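Local coordinates for oligopeptide-binding protein oppA (Lactococcus lactis, PDB 3DRF), which binds oligopeptides in a voluminous cavity as the receptor of the OppABCDF ABC transporter, which takes them up, at residues R340-V345 and S354-S359; E344-F349 and P538-L543. All blocks are in the same frame, centred on the assembly; numbering follows the deposited sequence.

Contact 1: residues R340-V345 and S354-S359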
loop_
_atom_site.group_PDB
_atom_site.type_symbol
_atom_site.label_atom_id
_atom_site.label_comp_id
_atom_site.label_asym_id
_atom_site.label_seq_id
_atom_site.Cartn_x
_atom_site.Cartn_y
_atom_site.Cartn_z
ATOM N N ARG A 340 -21.542 -10.520 -6.214
ATOM C CA ARG A 340 -21.180 -10.414 -4.783
ATOM C C ARG A 340 -22.223 -9.579 -4.013
ATOM O O ARG A 340 -22.870 -8.735 -4.540
ATOM C CB ARG A 340 -19.770 -9.763 -4.559
ATOM C CG ARG A 340 -18.590 -10.660 -5.040
ATOM C CD ARG A 340 -17.254 -10.177 -4.425
ATOM N NE ARG A 340 -16.970 -8.788 -4.808
ATOM C CZ ARG A 340 -15.950 -8.110 -4.306
ATOM N NH1 ARG A 340 -15.771 -6.884 -4.673
ATOM N NH2 ARG A 340 -15.142 -8.693 -3.440
ATOM N N ASN A 341 -22.324 -9.920 -2.721
ATOM C CA ASN A 341 -23.160 -9.216 -1.782
ATOM C C ASN A 341 -22.341 -8.471 -0.715
ATOM O O ASN A 341 -22.448 -8.729 0.444
ATOM C CB ASN A 341 -24.145 -10.212 -1.105
ATOM C CG ASN A 341 -23.451 -11.368 -0.426
ATOM O OD1 ASN A 341 -22.375 -11.712 -0.703
ATOM N ND2 ASN A 341 -24.157 -11.971 0.514
ATOM N N VAL A 342 -21.558 -7.501 -1.177
ATOM C CA VAL A 342 -20.610 -6.829 -0.295
ATOM C C VAL A 342 -21.355 -6.036 0.806
ATOM O O VAL A 342 -20.936 -6.024 1.909
ATOM C CB VAL A 342 -19.673 -5.895 -1.117
ATOM C CG1 VAL A 342 -18.790 -5.128 -0.219
ATOM C CG2 VAL A 342 -18.865 -6.732 -2.103
ATOM N N ALA A 343 -22.461 -5.385 0.466
ATOM C CA ALA A 343 -23.245 -4.635 1.456
ATOM C C ALA A 343 -23.787 -5.581 2.556
ATOM O O ALA A 343 -23.677 -5.271 3.711
ATOM C CB ALA A 343 -24.394 -3.866 0.740
ATOM N N GLU A 344 -24.333 -6.730 2.173
ATOM C CA GLU A 344 -24.791 -7.691 3.173
ATOM C C GLU A 344 -23.649 -8.138 4.107
ATOM O O GLU A 344 -23.819 -8.219 5.274
ATOM C CB GLU A 344 -25.413 -8.922 2.498
ATOM C CG GLU A 344 -26.770 -8.718 1.876
ATOM C CD GLU A 344 -27.424 -10.009 1.468
ATOM O OE1 GLU A 344 -26.835 -11.067 1.424
ATOM O OE2 GLU A 344 -28.619 -9.862 1.221
ATOM N N VAL A 345 -22.467 -8.412 3.558
ATOM C CA VAL A 345 -21.292 -8.807 4.351
ATOM C C VAL A 345 -20.902 -7.674 5.291
ATOM O O VAL A 345 -20.713 -7.889 6.438
ATOM C CB VAL A 345 -20.121 -9.182 3.381
ATOM C CG1 VAL A 345 -18.814 -9.248 4.130
ATOM C CG2 VAL A 345 -20.465 -10.509 2.652
ATOM N N SER A 354 -17.005 -0.415 7.574
ATOM C CA SER A 354 -16.743 -0.651 6.131
ATOM C C SER A 354 -17.952 -0.244 5.315
ATOM O O SER A 354 -19.054 -0.628 5.624
ATOM C CB SER A 354 -16.418 -2.122 5.867
ATOM O OG SER A 354 -15.238 -2.485 6.515
ATOM N N THR A 355 -17.712 0.467 4.251
ATOM C CA THR A 355 -18.735 0.919 3.334
ATOM C C THR A 355 -18.415 0.366 1.930
ATOM O O THR A 355 -17.356 0.582 1.442
ATOM C CB THR A 355 -18.757 2.474 3.261
ATOM O OG1 THR A 355 -19.008 3.012 4.586
ATOM C CG2 THR A 355 -19.841 2.928 2.311
ATOM N N PRO A 356 -19.367 -0.295 1.298
ATOM C CA PRO A 356 -19.117 -0.819 -0.059
ATOM C C PRO A 356 -18.654 0.322 -0.977
ATOM O O PRO A 356 -19.309 1.354 -1.033
ATOM C CB PRO A 356 -20.510 -1.315 -0.523
ATOM C CG PRO A 356 -21.160 -1.775 0.810
ATOM C CD PRO A 356 -20.712 -0.715 1.800
ATOM N N ALA A 357 -17.535 0.113 -1.636
ATOM C CA ALA A 357 -16.947 1.131 -2.497
ATOM C C ALA A 357 -17.649 1.197 -3.856
ATOM O O ALA A 357 -17.980 0.233 -4.407
ATOM C CB ALA A 357 -15.436 0.826 -2.716
ATOM N N ASN A 358 -17.835 2.417 -4.339
ATOM C CA ASN A 358 -18.357 2.670 -5.692
ATOM C C ASN A 358 -17.260 2.796 -6.762
ATOM O O ASN A 358 -17.538 2.766 -7.910
ATOM C CB ASN A 358 -19.217 3.975 -5.707
ATOM C CG ASN A 358 -18.392 5.224 -5.451
ATOM O OD1 ASN A 358 -17.546 5.229 -4.607
ATOM N ND2 ASN A 358 -18.640 6.256 -6.217
ATOM N N SER A 359 -16.046 2.969 -6.291
ATOM C CA SER A 359 -14.862 3.236 -7.149
ATOM C C SER A 359 -13.574 2.999 -6.355
ATOM O O SER A 359 -13.609 2.656 -5.237
ATOM C CB SER A 359 -14.897 4.674 -7.684
ATOM O OG SER A 359 -14.304 5.529 -6.738
#

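Contact 2: residues E344-F349 and P538-L543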
loop_
_atom_site.group_PDB
_atom_site.type_symbol
_atom_site.label_atom_id
_atom_site.label_comp_id
_atom_site.label_asym_id
_atom_site.label_seq_id
_atom_site.Cartn_x
_atom_site.Cartn_y
_atom_site.Cartn_z
ATOM N N GLU A 344 -24.333 -6.730 2.173
ATOM C CA GLU A 344 -24.791 -7.691 3.173
ATOM C C GLU A 344 -23.649 -8.138 4.107
ATOM O O GLU A 344 -23.819 -8.219 5.274
ATOM C CB GLU A 344 -25.413 -8.922 2.498
ATOM C CG GLU A 344 -26.770 -8.718 1.876
ATOM C CD GLU A 344 -27.424 -10.009 1.468
ATOM O OE1 GLU A 344 -26.835 -11.067 1.424
ATOM O OE2 GLU A 344 -28.619 -9.862 1.221
ATOM N N VAL A 345 -22.467 -8.412 3.558
ATOM C CA VAL A 345 -21.292 -8.807 4.351
ATOM C C VAL A 345 -20.902 -7.674 5.291
ATOM O O VAL A 345 -20.713 -7.889 6.438
ATOM C CB VAL A 345 -20.121 -9.182 3.381
ATOM C CG1 VAL A 345 -18.814 -9.248 4.130
ATOM C CG2 VAL A 345 -20.465 -10.509 2.652
ATOM N N ASP A 346 -20.824 -6.450 4.772
ATOM C CA ASP A 346 -20.429 -5.294 5.602
ATOM C C ASP A 346 -21.441 -5.018 6.744
ATOM O O ASP A 346 -21.073 -4.762 7.817
ATOM C CB ASP A 346 -20.269 -4.026 4.755
ATOM C CG ASP A 346 -19.011 -4.020 3.893
ATOM O OD1 ASP A 346 -18.159 -4.822 4.048
ATOM O OD2 ASP A 346 -19.008 -3.144 3.047
ATOM N N ASN A 347 -22.717 -5.152 6.422
ATOM C CA ASN A 347 -23.810 -4.982 7.422
ATOM C C ASN A 347 -23.695 -6.037 8.525
ATOM O O ASN A 347 -23.843 -5.730 9.659
ATOM C CB ASN A 347 -25.205 -5.038 6.732
ATOM C CG ASN A 347 -25.480 -3.834 5.847
ATOM O OD1 ASN A 347 -24.847 -2.863 5.940
ATOM N ND2 ASN A 347 -26.475 -3.945 5.005
ATOM N N LYS A 348 -23.401 -7.265 8.153
ATOM C CA LYS A 348 -23.341 -8.377 9.106
ATOM C C LYS A 348 -22.117 -8.339 10.014
ATOM O O LYS A 348 -22.213 -8.691 11.148
ATOM C CB LYS A 348 -23.342 -9.693 8.335
ATOM C CG LYS A 348 -23.297 -10.947 9.274
ATOM C CD LYS A 348 -23.687 -12.242 8.499
ATOM C CE LYS A 348 -23.593 -13.503 9.390
ATOM N NZ LYS A 348 -23.913 -14.649 8.563
ATOM N N PHE A 349 -20.975 -7.938 9.472
ATOM C CA PHE A 349 -19.699 -8.143 10.170
ATOM C C PHE A 349 -18.915 -6.897 10.546
ATOM O O PHE A 349 -18.121 -6.985 11.416
ATOM C CB PHE A 349 -18.763 -9.060 9.341
ATOM C CG PHE A 349 -19.292 -10.462 9.085
ATOM C CD1 PHE A 349 -19.341 -11.405 10.114
ATOM C CD2 PHE A 349 -19.681 -10.864 7.814
ATOM C CE1 PHE A 349 -19.791 -12.656 9.872
ATOM C CE2 PHE A 349 -20.123 -12.124 7.584
ATOM C CZ PHE A 349 -20.152 -13.033 8.626
ATOM N N PRO A 538 -13.882 -2.700 -7.244
ATOM C CA PRO A 538 -13.699 -2.068 -5.918
ATOM C C PRO A 538 -14.542 -2.832 -4.890
ATOM O O PRO A 538 -15.637 -3.205 -5.177
ATOM C CB PRO A 538 -14.258 -0.653 -6.097
ATOM C CG PRO A 538 -14.235 -0.418 -7.610
ATOM C CD PRO A 538 -14.514 -1.766 -8.211
ATOM N N THR A 539 -14.045 -3.004 -3.703
ATOM C CA THR A 539 -14.782 -3.738 -2.631
ATOM C C THR A 539 -15.269 -2.768 -1.527
ATOM O O THR A 539 -16.389 -2.432 -1.472
ATOM C CB THR A 539 -13.928 -4.931 -2.109
ATOM O OG1 THR A 539 -13.571 -5.719 -3.245
ATOM C CG2 THR A 539 -14.770 -5.782 -1.136
ATOM N N ASN A 540 -14.350 -2.363 -0.666
ATOM C CA ASN A 540 -14.663 -1.468 0.487
ATOM C C ASN A 540 -13.772 -0.221 0.672
ATOM O O ASN A 540 -12.602 -0.199 0.363
ATOM C CB ASN A 540 -14.579 -2.241 1.801
ATOM C CG ASN A 540 -15.749 -3.177 2.023
ATOM O OD1 ASN A 540 -15.568 -4.276 2.435
ATOM N ND2 ASN A 540 -16.863 -2.728 1.773
ATOM N N PHE A 541 -14.423 0.809 1.200
ATOM C CA PHE A 541 -13.795 1.914 1.909
ATOM C C PHE A 541 -13.963 1.614 3.404
ATOM O O PHE A 541 -14.803 0.845 3.785
ATOM C CB PHE A 541 -14.485 3.242 1.577
ATOM C CG PHE A 541 -14.527 3.603 0.081
ATOM C CD1 PHE A 541 -13.434 3.421 -0.786
ATOM C CD2 PHE A 541 -15.635 4.183 -0.417
ATOM C CE1 PHE A 541 -13.538 3.821 -2.134
ATOM C CE2 PHE A 541 -15.697 4.572 -1.725
ATOM C CZ PHE A 541 -14.654 4.375 -2.566
ATOM N N MET A 542 -13.148 2.276 4.210
ATOM C CA MET A 542 -13.134 2.003 5.644
ATOM C C MET A 542 -12.775 3.205 6.495
ATOM O O MET A 542 -12.178 4.147 6.042
ATOM C CB MET A 542 -12.090 0.883 5.942
ATOM C CG MET A 542 -12.376 -0.067 7.108
ATOM S SD MET A 542 -11.382 -1.544 6.809
ATOM C CE MET A 542 -9.774 -0.852 6.758
ATOM N N LEU A 543 -13.218 3.102 7.748
ATOM C CA LEU A 543 -12.688 3.897 8.860
ATOM C C LEU A 543 -11.777 3.003 9.688
ATOM O O LEU A 543 -12.091 1.881 9.875
ATOM C CB LEU A 543 -13.812 4.402 9.808
ATOM C CG LEU A 543 -14.920 5.227 9.194
ATOM C CD1 LEU A 543 -16.017 5.597 10.278
ATOM C CD2 LEU A 543 -14.301 6.413 8.587
#

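Contact 1: residues R340-V345 and S354-S359
Asn-341 ND2 donates to Glu-344 OE1 at 3.0 Å, spanning the first turn of the helix whose Val-342 and Ala-343 meet Pro-356. The bond is nearly straight (172° at the hydrogen), lies almost in the Asn-341 amide plane and reaches OE1 on its anti side, 26° out of the carboxylate plane. Asn-341 stands at the N-cap position without making a capping bond. Its OD1 is instead held by Asn-428, which ties the turn to helix 422-435.

Across the two segments the evidence is purely apolar. The CA-CB bond of Pro-356 points toward the helix, and its CG lies 3.6 Å from Ala-343 CA. The same CG is 3.9 Å from Ala-343 CB, so one ring carbon rests against both backbone and methyl. Pro-356 CB is met more loosely by Val-342 CG1 at 4.2 Å. That methyl branch is the one anti to the backbone N (chi1 175°), and the two side chains pass each other in opposite directions. The other branch of valine, CG2, sits 3.8 Å above the guanidinium plane of Arg-340, toward its rim.

The contact buries 105 Å² in all, and Pro-356 supplies 58 Å² of it. After helix 342-349 the chain turns back, and the short strand 354-356 lays Pro-356 against the helix's first turn while pairing antiparallel with strand 536-549 in a mixed sheet of this family 5 solute-binding protein.

Contact 2: residues E344-F349 and P538-L543
The polar part of this contact is a meeting of two flat groups, the carboxylate of Asp-346 and the amide of Asn-540, which approach from opposite directions. In both residues the first torsion sets CG anti to the residue's own carbonyl carbon and beside its backbone N, which brings the two groups together between helix and strand. Asn-540 ND2 donates to the syn lone pair of Asp-346 OD2 at 2.5 Å. The bond is bent, with 131° at the hydrogen, and OD2 lies 29° out of the amide plane; so short a distance makes its details doubtful. Because carboxylate and amide planes differ by 39°, the groups do not lie flat against each other. As modelled, Asp-346 OD1 also lies 3.1 Å from Asn-540 OD1, two acceptors, which would probably be unfavourable.

The backbone places Asn-540 at a classic beta bulge of strand 536-549, which runs between strands 292-307 and 354-356 of the mixed sheet; Thr-539 and Asn-540 both face Ser-303, whose OG accepts from Asn-540 N.

Asn-540 ND2 also makes a weak hydrogen bond to Thr-355 O. Replacing Asp-346 by an alanine would probably leave Asn-540 ND2 without its acceptor on the helix and the amide freer to turn.

Apolar contacts flank the helix rather than bridge the segments: Val-345 and Phe-349 both touch Ile-425 of helix 422-435.

Overall arrangement
The centres of contacts 1 and 2 lie about 5 Å apart, and both start from helix 342-349, sharing Glu-344 and Val-345. Along the chain the helix comes first, strand 354-356 follows closely, and strand 536-549 comes some 180 residues after that. The two strands are antiparallel neighbours in one mixed sheet, so the helix meets adjacent strands. Direct links join the contacts: Ala-357 N lies 2.8 Å from Thr-539 O and Arg-340 NH1 lies 2.9 Å from Thr-539 OG1, both probable hydrogen bonds, while Pro-356 CD packs against Asp-346 OD2. Sequence-local and sequence-distant parts are thus joined where one helix lies against one sheet of this Venus-flytrap receptor, here closed with a peptide bound.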